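Local structure of methionine-binding lipoprotein MetQ (Bacillus subtilis subsp. subtilis, 4GOT) at residues I109-V114 and G118-M123; A159-A164 and V179-Q184; K94-L99 and E171-F176. The protein probably binds methionine outside the membrane and hands it to the permease of the MetNPQ ABC importer, which also takes up methionine sulfoxide. All coordinates share one frame; numbering follows the deposited sequence.

Contact 1 (I109-V114 and G118-M123); sequences ILTNNV and GRMLAM. With MSE (selenomethionine), chain B.
The guanidinium of Arg119 meets the bound selenomethionine at its edge, near its own plane, where NH1 donates to ligand OXT over 2.8 Å with an N-H...O angle of 137°. Salt bridges to Glu116 and Glu197 hold the same guanidinium, which is likely to restrict its rotation. Across the pocket the Asn113 amide approaches the other end of the ligand, its ND2 lying 3.8 Å from the ligand SE. Away from the ligand, Met120, itself modelled as selenomethionine, reaches from the helix to the end of the strand. Its CE lies 3.4 Å from Thr111 OG1, and its own SE is 3.4 Å from Thr111 N, a buried amide with no hydrogen-bond partner in the model. The Met120 chain bends at its last torsion (chi3 -105°), which brings CE to Thr111 while SE stays 3.9 Å from Leu110 CD2. Thr111 OG1 accepts a hydrogen bond from Asn113 N, an ST turn that shapes the exit from the strand. Strand 109-111 and helix 118-123 run roughly antiparallel, with 147° between their N-to-C directions. This is a beta-alpha unit whose connecting loop and helix supply ligand-pocket residues, as in periplasmic-binding-protein folds.

Contact 2 (A159-A164 and V179-Q184); sequences APELTA and VNYAIQ
Just ahead of Tyr181, the residue of helix 179-184 that packs on Pro160 and Glu161, Asn180 folds its amide back so that ND2 sits 3.2 Å above the centre of the tyrosine ring. Its OD1 bonds to Tyr43 OH and, weakly, to the ligand amino group. The other face of the Tyr181 ring is taken by Glu161, whose CA makes a CH-pi contact 4.0 Å from the centroid and only 8° off the ring normal. Pro160 O lies obliquely to the ring, 3.3 Å from Tyr181 CD2, and Pro160 CB touches Tyr181 CE2 at 4.1 Å. The 159-164 turn thus packs against a second-shell tyrosine, at the point where strand 154-158 leads into helix 163-168 in a beta-alpha-beta crossover to strand 174-177. At the far end of the ring, Tyr181 OH lies 2.6 Å from Glu161 OE2, at most a weak hydrogen bond; the stronger partner of that oxygen is Tyr43 N. The glutamate reaches the hydroxyl by bending at chi2 (72°), with its carboxylate plane 76° from the ring. Replacing Tyr181 by an alanine is likely to open a gap between Asn180 and Glu161 and to take the neighbouring hydroxyl from OE2. Further on, Ala182 packs against Ile177 and Pro189, and Gln184 touches Lys14 and Thr15 of helix 14-29.

Contact 3 (K94-L99 and E171-F176); sequences KTYKSL and EGDAVF
Asp173 lies beside the ring of Tyr96, the two side chains pointing the same way. From its base outwards, Asp173 CB and CG are each 4.0 Å from Tyr96 CE2, and OD1 then comes to 3.5 Å from the same carbon, near the ring plane and at its edge. Because CG stands anti to the carbonyl carbon (chi1 -64°), the carboxylate extends alongside the ring, and its plane is turned 84° from that of the aromatic group. OD1 thus faces the C-H of CE2, a contact that is probably mildly attractive though no hydrogen bond is formed. At the tip the two oxygens part company: OD1 accepts from water 2 at 2.6 Å, whereas OD2 is bonded to Thr107 N, the stronger tie of this side chain. Asp173 thereby stands at the start of strand 174-177, the central strand of the five-stranded mixed sheet, which has strand 107-111 on one side and strand 90-92, antiparallel to it, on the other. The 94-99 loop leaves strand 90-92 and folds over this beginning. Thr95 faces it through solvent: its OG1 binds water 2 at 2.7 Å and also water 1 at 2.8 Å, and water 1 donates to Gly172 O, likewise over 2.8 Å. Two water bridges therefore join one hydroxyl to a carboxylate and a backbone carbonyl. Asp173 O accepts from Ser93 OG, which in turn takes the backbone N-H groups of Thr95 and Tyr96. Further along the loop the contact becomes apolar and looser, with Leu99 CD2 reaching Ala174 CB at 4.5 Å, next to Ile91 of strand 90-92.

How the contacts relate
Contact 3 brackets contact 1 along the chain, residues 109-123 falling inside the loop that 94-99 and 171-176 close; contact 2 follows contact 1, and its segments alternate with those of contact 3. The centres of contacts 1 and 2 are 13 Å apart, and each lies 15 Å from contact 3. All three belong to the lobe built on the five-stranded mixed sheet. Neighbouring strands 107-111 and 174-177 join contacts 1 and 3, with probable hydrogen bonds between Ile109 and both Ala174 and Phe176. Strand 174-177 leads into helix 179-184 of contact 2. Contacts 1 and 2 hold pocket residues; contact 3 lies away from the ligand at the strands' opposite end, so these strands join pocket and outer lobe.

Contact 1 (I109-V114 and G118-M123)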
loop_
_atom_site.group_PDB
_atom_site.type_symbol
_atom_site.label_atom_id
_atom_site.label_comp_id
_atom_site.label_asym_id
_atom_site.label_seq_id
_atom_site.Cartn_x
_atom_site.Cartn_y
_atom_site.Cartn_z
ATOM N N ILE A 109 -4.056 1.984 17.114
ATOM C CA ILE A 109 -2.932 2.656 16.451
ATOM C C ILE A 109 -3.164 2.622 14.927
ATOM O O ILE A 109 -2.924 1.613 14.234
ATOM C CB ILE A 109 -1.541 2.032 16.766
ATOM C CG1 ILE A 109 -1.376 1.753 18.274
ATOM C CG2 ILE A 109 -0.395 2.889 16.201
ATOM C CD1 ILE A 109 -1.263 2.989 19.141
ATOM N N LEU A 110 -3.640 3.757 14.448
ATOM C CA LEU A 110 -3.746 4.094 13.038
ATOM C C LEU A 110 -2.372 4.468 12.501
ATOM O O LEU A 110 -1.487 4.855 13.269
ATOM C CB LEU A 110 -4.634 5.337 12.892
ATOM C CG LEU A 110 -6.078 5.266 13.415
ATOM C CD1 LEU A 110 -6.745 6.625 13.205
ATOM C CD2 LEU A 110 -6.844 4.154 12.689
ATOM N N THR A 111 -2.195 4.361 11.184
ATOM C CA THR A 111 -1.029 4.997 10.565
ATOM C C THR A 111 -1.437 6.456 10.333
ATOM O O THR A 111 -2.641 6.796 10.353
ATOM C CB THR A 111 -0.531 4.258 9.282
ATOM O OG1 THR A 111 -1.208 4.737 8.126
ATOM C CG2 THR A 111 -0.681 2.716 9.387
ATOM N N ASN A 112 -0.433 7.295 10.113
ATOM C CA ASN A 112 -0.627 8.716 9.836
ATOM C C ASN A 112 -0.770 9.016 8.314
ATOM O O ASN A 112 -0.767 10.167 7.918
ATOM C CB ASN A 112 0.489 9.554 10.512
ATOM C CG ASN A 112 1.858 9.356 9.883
ATOM O OD1 ASN A 112 1.993 8.724 8.838
ATOM N ND2 ASN A 112 2.883 9.915 10.517
ATOM N N ASN A 113 -0.966 7.967 7.501
ATOM C CA ASN A 113 -1.195 8.062 6.051
ATOM C C ASN A 113 -2.582 8.682 5.811
ATOM O O ASN A 113 -3.606 7.988 5.928
ATOM C CB ASN A 113 -1.100 6.620 5.470
ATOM C CG ASN A 113 -1.103 6.547 3.960
ATOM O OD1 ASN A 113 -1.690 7.369 3.254
ATOM N ND2 ASN A 113 -0.448 5.514 3.451
ATOM N N VAL A 114 -2.609 9.982 5.512
ATOM C CA VAL A 114 -3.851 10.731 5.341
ATOM C C VAL A 114 -4.806 10.036 4.367
ATOM O O VAL A 114 -5.996 9.867 4.675
ATOM C CB VAL A 114 -3.595 12.158 4.837
ATOM C CG1 VAL A 114 -4.913 12.879 4.563
ATOM C CG2 VAL A 114 -2.717 12.946 5.819
ATOM N N GLY A 118 -9.742 6.520 5.651
ATOM C CA GLY A 118 -11.012 5.834 5.377
ATOM C C GLY A 118 -10.851 4.310 5.259
ATOM O O GLY A 118 -11.722 3.538 5.683
ATOM N N ARG A 119 -9.716 3.867 4.716
ATOM C CA ARG A 119 -9.426 2.419 4.558
ATOM C C ARG A 119 -9.386 1.710 5.938
ATOM O O ARG A 119 -9.971 0.673 6.134
ATOM C CB ARG A 119 -8.087 2.241 3.838
ATOM C CG ARG A 119 -7.773 0.823 3.413
ATOM C CD ARG A 119 -6.405 0.718 2.752
ATOM N NE ARG A 119 -6.245 -0.622 2.209
ATOM C CZ ARG A 119 -5.121 -1.100 1.677
ATOM N NH1 ARG A 119 -4.008 -0.369 1.591
ATOM N NH2 ARG A 119 -5.122 -2.354 1.228
HETATM N N MSE A 120 -8.637 2.289 6.870
HETATM C CA MSE A 120 -8.587 1.847 8.275
HETATM C C MSE A 120 -9.928 1.874 8.998
HETATM O O MSE A 120 -10.366 0.862 9.571
HETATM C CB MSE A 120 -7.569 2.725 9.032
HETATM C CG MSE A 120 -6.191 2.551 8.482
HETATM SE SE MSE A 120 -4.925 3.767 9.265
HETATM C CE MSE A 120 -4.557 5.162 7.951
ATOM N N LEU A 121 -10.624 3.004 8.944
ATOM C CA LEU A 121 -11.898 3.115 9.629
ATOM C C LEU A 121 -12.964 2.149 9.075
ATOM O O LEU A 121 -13.846 1.707 9.825
ATOM C CB LEU A 121 -12.412 4.578 9.610
ATOM C CG LEU A 121 -11.479 5.572 10.318
ATOM C CD1 LEU A 121 -12.111 6.950 10.249
ATOM C CD2 LEU A 121 -11.115 5.166 11.756
ATOM N N ALA A 122 -12.857 1.814 7.786
ATOM C CA ALA A 122 -13.852 0.967 7.110
ATOM C C ALA A 122 -13.739 -0.452 7.661
ATOM O O ALA A 122 -14.744 -1.144 7.779
ATOM C CB ALA A 122 -13.664 0.972 5.595
HETATM N N MSE A 123 -12.520 -0.867 7.996
HETATM C CA MSE A 123 -12.303 -2.165 8.650
HETATM C C MSE A 123 -12.933 -2.237 10.030
HETATM O O MSE A 123 -13.465 -3.268 10.399
HETATM C CB MSE A 123 -10.811 -2.478 8.786
HETATM C CG MSE A 123 -10.201 -2.845 7.460
HETATM SE SE MSE A 123 -8.367 -3.377 7.624
HETATM C CE MSE A 123 -8.675 -5.206 8.286
HETATM N N MSE B 300 1.750 -1.036 -0.326
HETATM C CA MSE B 300 0.843 -0.241 0.553
HETATM C C MSE B 300 -0.592 -0.858 0.665
HETATM O O MSE B 300 -1.142 -1.148 -0.363
HETATM O OXT MSE B 300 -1.247 -1.039 1.723
HETATM C CB MSE B 300 0.722 1.177 -0.027
HETATM C CG MSE B 300 0.095 2.197 0.870
HETATM SE SE MSE B 300 -0.216 3.932 -0.031
HETATM C CE MSE B 300 1.761 4.628 0.006
#

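Contact 2 (A159-A164 and V179-Q184)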
loop_
_atom_site.group_PDB
_atom_site.type_symbol
_atom_site.label_atom_id
_atom_site.label_comp_id
_atom_site.label_asym_id
_atom_site.label_seq_id
_atom_site.Cartn_x
_atom_site.Cartn_y
_atom_site.Cartn_z
ATOM N N ALA A 159 3.782 6.574 12.131
ATOM C CA ALA A 159 4.235 6.450 10.757
ATOM C C ALA A 159 4.055 4.989 10.299
ATOM O O ALA A 159 4.227 4.073 11.108
ATOM C CB ALA A 159 5.686 6.917 10.628
ATOM N N PRO A 160 3.651 4.771 9.019
ATOM C CA PRO A 160 3.421 3.398 8.499
ATOM C C PRO A 160 4.711 2.573 8.552
ATOM O O PRO A 160 4.679 1.363 8.695
ATOM C CB PRO A 160 2.926 3.620 7.056
ATOM C CG PRO A 160 2.963 5.097 6.845
ATOM C CD PRO A 160 3.132 5.812 8.115
ATOM N N GLU A 161 5.855 3.266 8.524
ATOM C CA GLU A 161 7.148 2.617 8.635
ATOM C C GLU A 161 7.453 2.057 10.042
ATOM O O GLU A 161 8.459 1.331 10.241
ATOM C CB GLU A 161 8.257 3.643 8.233
ATOM C CG GLU A 161 8.306 4.024 6.747
ATOM C CD GLU A 161 7.155 4.935 6.249
ATOM O OE1 GLU A 161 6.641 5.762 7.069
ATOM O OE2 GLU A 161 6.830 4.871 5.010
ATOM N N LEU A 162 6.666 2.467 11.031
ATOM C CA LEU A 162 6.965 2.205 12.430
ATOM C C LEU A 162 5.827 1.512 13.139
ATOM O O LEU A 162 5.991 1.192 14.302
ATOM C CB LEU A 162 7.238 3.527 13.176
ATOM C CG LEU A 162 8.567 4.245 12.867
ATOM C CD1 LEU A 162 8.599 5.571 13.633
ATOM C CD2 LEU A 162 9.823 3.375 13.123
ATOM N N THR A 163 4.679 1.289 12.478
ATOM C CA THR A 163 3.602 0.553 13.137
ATOM C C THR A 163 3.972 -0.913 13.550
ATOM O O THR A 163 3.483 -1.431 14.593
ATOM C CB THR A 163 2.296 0.555 12.336
ATOM O OG1 THR A 163 2.558 0.126 11.000
ATOM C CG2 THR A 163 1.626 1.946 12.353
ATOM N N ALA A 164 4.811 -1.588 12.762
ATOM C CA ALA A 164 5.382 -2.897 13.197
ATOM C C ALA A 164 6.047 -2.783 14.589
ATOM O O ALA A 164 5.930 -3.700 15.417
ATOM C CB ALA A 164 6.382 -3.446 12.181
ATOM N N VAL A 179 0.695 -4.263 4.341
ATOM C CA VAL A 179 1.381 -5.532 4.022
ATOM C C VAL A 179 2.893 -5.338 3.701
ATOM O O VAL A 179 3.719 -6.118 4.149
ATOM C CB VAL A 179 0.693 -6.301 2.867
ATOM C CG1 VAL A 179 1.533 -7.538 2.485
ATOM C CG2 VAL A 179 -0.770 -6.659 3.190
ATOM N N ASN A 180 3.266 -4.331 2.925
ATOM C CA ASN A 180 4.704 -4.140 2.597
ATOM C C ASN A 180 5.631 -3.994 3.824
ATOM O O ASN A 180 6.702 -4.617 3.908
ATOM C CB ASN A 180 4.936 -2.974 1.623
ATOM C CG ASN A 180 4.790 -1.595 2.253
ATOM O OD1 ASN A 180 3.653 -1.106 2.464
ATOM N ND2 ASN A 180 5.931 -0.903 2.458
ATOM N N TYR A 181 5.183 -3.206 4.803
ATOM C CA TYR A 181 5.933 -3.020 6.045
ATOM C C TYR A 181 5.760 -4.171 6.996
ATOM O O TYR A 181 6.716 -4.513 7.698
ATOM C CB TYR A 181 5.556 -1.698 6.678
ATOM C CG TYR A 181 6.116 -0.540 5.929
ATOM C CD1 TYR A 181 7.479 -0.515 5.579
ATOM C CD2 TYR A 181 5.315 0.573 5.596
ATOM C CE1 TYR A 181 8.014 0.560 4.886
ATOM C CE2 TYR A 181 5.857 1.657 4.927
ATOM C CZ TYR A 181 7.198 1.650 4.577
ATOM O OH TYR A 181 7.756 2.718 3.894
ATOM N N ALA A 182 4.595 -4.861 6.949
ATOM C CA ALA A 182 4.447 -6.102 7.713
ATOM C C ALA A 182 5.443 -7.142 7.262
ATOM O O ALA A 182 6.115 -7.741 8.076
ATOM C CB ALA A 182 3.019 -6.649 7.586
ATOM N N ILE A 183 5.514 -7.407 5.952
ATOM C CA ILE A 183 6.477 -8.384 5.394
ATOM C C ILE A 183 7.942 -7.926 5.594
ATOM O O ILE A 183 8.779 -8.761 5.891
ATOM C CB ILE A 183 6.220 -8.728 3.899
ATOM C CG1 ILE A 183 4.840 -9.396 3.728
ATOM C CG2 ILE A 183 7.241 -9.747 3.363
ATOM C CD1 ILE A 183 4.473 -9.551 2.281
ATOM N N GLN A 184 8.204 -6.619 5.469
ATOM C CA GLN A 184 9.537 -6.061 5.706
ATOM C C GLN A 184 10.071 -6.334 7.139
ATOM O O GLN A 184 11.249 -6.600 7.303
ATOM C CB GLN A 184 9.577 -4.537 5.369
ATOM C CG GLN A 184 11.026 -3.983 5.314
ATOM C CD GLN A 184 11.130 -2.566 4.758
ATOM O OE1 GLN A 184 10.227 -2.073 4.068
ATOM N NE2 GLN A 184 12.284 -1.916 5.002
#

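Contact 3 (K94-L99 and E171-F176)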
loop_
_atom_site.group_PDB
_atom_site.type_symbol
_atom_site.label_atom_id
_atom_site.label_comp_id
_atom_site.label_asym_id
_atom_site.label_seq_id
_atom_site.Cartn_x
_atom_site.Cartn_y
_atom_site.Cartn_z
ATOM N N LYS A 94 -0.643 -8.100 19.914
ATOM C CA LYS A 94 -0.000 -9.158 20.728
ATOM C C LYS A 94 -0.879 -9.596 21.889
ATOM O O LYS A 94 -0.607 -10.597 22.524
ATOM C CB LYS A 94 1.336 -8.671 21.316
ATOM C CG LYS A 94 2.348 -8.201 20.296
ATOM C CD LYS A 94 3.205 -9.330 19.767
ATOM C CE LYS A 94 4.622 -8.844 19.497
ATOM N NZ LYS A 94 5.375 -8.469 20.744
ATOM N N THR A 95 -1.933 -8.825 22.169
ATOM C CA THR A 95 -2.652 -8.882 23.450
ATOM C C THR A 95 -4.114 -9.352 23.279
ATOM O O THR A 95 -4.628 -9.998 24.156
ATOM C CB THR A 95 -2.563 -7.508 24.196
ATOM O OG1 THR A 95 -2.955 -6.447 23.331
ATOM C CG2 THR A 95 -1.114 -7.200 24.643
ATOM N N TYR A 96 -4.759 -9.059 22.148
ATOM C CA TYR A 96 -6.109 -9.557 21.880
ATOM C C TYR A 96 -6.178 -10.390 20.593
ATOM O O TYR A 96 -5.499 -10.117 19.601
ATOM C CB TYR A 96 -7.070 -8.376 21.763
ATOM C CG TYR A 96 -7.222 -7.617 23.046
ATOM C CD1 TYR A 96 -8.162 -8.018 24.012
ATOM C CD2 TYR A 96 -6.420 -6.517 23.321
ATOM C CE1 TYR A 96 -8.301 -7.325 25.198
ATOM C CE2 TYR A 96 -6.549 -5.813 24.514
ATOM C CZ TYR A 96 -7.494 -6.226 25.443
ATOM O OH TYR A 96 -7.627 -5.535 26.604
ATOM N N LYS A 97 -7.077 -11.359 20.602
ATOM C CA LYS A 97 -7.185 -12.373 19.557
ATOM C C LYS A 97 -8.091 -11.932 18.407
ATOM O O LYS A 97 -7.966 -12.409 17.277
ATOM C CB LYS A 97 -7.720 -13.677 20.177
ATOM C CG LYS A 97 -7.184 -14.936 19.521
ATOM C CD LYS A 97 -5.676 -15.095 19.699
ATOM C CE LYS A 97 -5.190 -16.362 18.986
ATOM N NZ LYS A 97 -3.706 -16.511 19.031
ATOM N N SER A 98 -8.998 -11.011 18.696
ATOM C CA SER A 98 -9.893 -10.472 17.679
ATOM C C SER A 98 -10.462 -9.109 18.095
ATOM O O SER A 98 -10.375 -8.713 19.243
ATOM C CB SER A 98 -11.038 -11.466 17.401
ATOM O OG SER A 98 -11.830 -11.543 18.517
ATOM N N LEU A 99 -11.049 -8.386 17.153
ATOM C CA LEU A 99 -11.547 -7.043 17.461
ATOM C C LEU A 99 -12.770 -7.087 18.410
ATOM O O LEU A 99 -12.971 -6.158 19.203
ATOM C CB LEU A 99 -11.873 -6.245 16.165
ATOM C CG LEU A 99 -10.823 -5.865 15.126
ATOM C CD1 LEU A 99 -11.549 -5.390 13.857
ATOM C CD2 LEU A 99 -9.828 -4.813 15.664
ATOM N N GLU A 171 2.110 -0.793 22.229
ATOM C CA GLU A 171 1.745 0.609 22.467
ATOM C C GLU A 171 0.250 0.860 22.400
ATOM O O GLU A 171 -0.235 1.894 22.849
ATOM C CB GLU A 171 2.320 1.491 21.369
ATOM C CG GLU A 171 3.681 2.015 21.631
ATOM C CD GLU A 171 4.282 2.611 20.384
ATOM O OE1 GLU A 171 3.624 3.381 19.606
ATOM O OE2 GLU A 171 5.447 2.279 20.198
ATOM N N GLY A 172 -0.473 -0.009 21.736
ATOM C CA GLY A 172 -1.918 0.113 21.721
ATOM C C GLY A 172 -2.509 -1.262 21.858
ATOM O O GLY A 172 -1.792 -2.246 21.958
ATOM N N ASP A 173 -3.825 -1.331 21.848
ATOM C CA ASP A 173 -4.523 -2.620 21.887
ATOM C C ASP A 173 -4.562 -3.377 20.532
ATOM O O ASP A 173 -4.620 -4.618 20.498
ATOM C CB ASP A 173 -5.939 -2.407 22.475
ATOM C CG ASP A 173 -5.887 -1.938 23.931
ATOM O OD1 ASP A 173 -5.179 -2.607 24.719
ATOM O OD2 ASP A 173 -6.513 -0.910 24.282
ATOM N N ALA A 174 -4.556 -2.611 19.442
ATOM C CA ALA A 174 -4.655 -3.115 18.079
ATOM C C ALA A 174 -3.952 -2.094 17.181
ATOM O O ALA A 174 -3.952 -0.879 17.469
ATOM C CB ALA A 174 -6.127 -3.301 17.662
ATOM N N VAL A 175 -3.310 -2.595 16.132
ATOM C CA VAL A 175 -2.381 -1.772 15.297
ATOM C C VAL A 175 -2.532 -2.095 13.812
ATOM O O VAL A 175 -2.524 -3.280 13.428
ATOM C CB VAL A 175 -0.887 -1.990 15.703
ATOM C CG1 VAL A 175 0.005 -1.095 14.842
ATOM C CG2 VAL A 175 -0.669 -1.735 17.195
ATOM N N PHE A 176 -2.725 -1.050 12.982
ATOM C CA PHE A 176 -2.760 -1.202 11.506
ATOM C C PHE A 176 -1.350 -1.279 10.941
ATOM O O PHE A 176 -0.504 -0.453 11.299
ATOM C CB PHE A 176 -3.512 -0.055 10.818
ATOM C CG PHE A 176 -5.015 -0.120 11.002
ATOM C CD1 PHE A 176 -5.611 0.478 12.106
ATOM C CD2 PHE A 176 -5.826 -0.750 10.080
ATOM C CE1 PHE A 176 -7.001 0.421 12.307
ATOM C CE2 PHE A 176 -7.216 -0.803 10.263
ATOM C CZ PHE A 176 -7.804 -0.213 11.373
HETATM O O HOH W 1 -0.930 -4.938 22.103
HETATM O O HOH W 2 -3.158 -4.293 24.999
#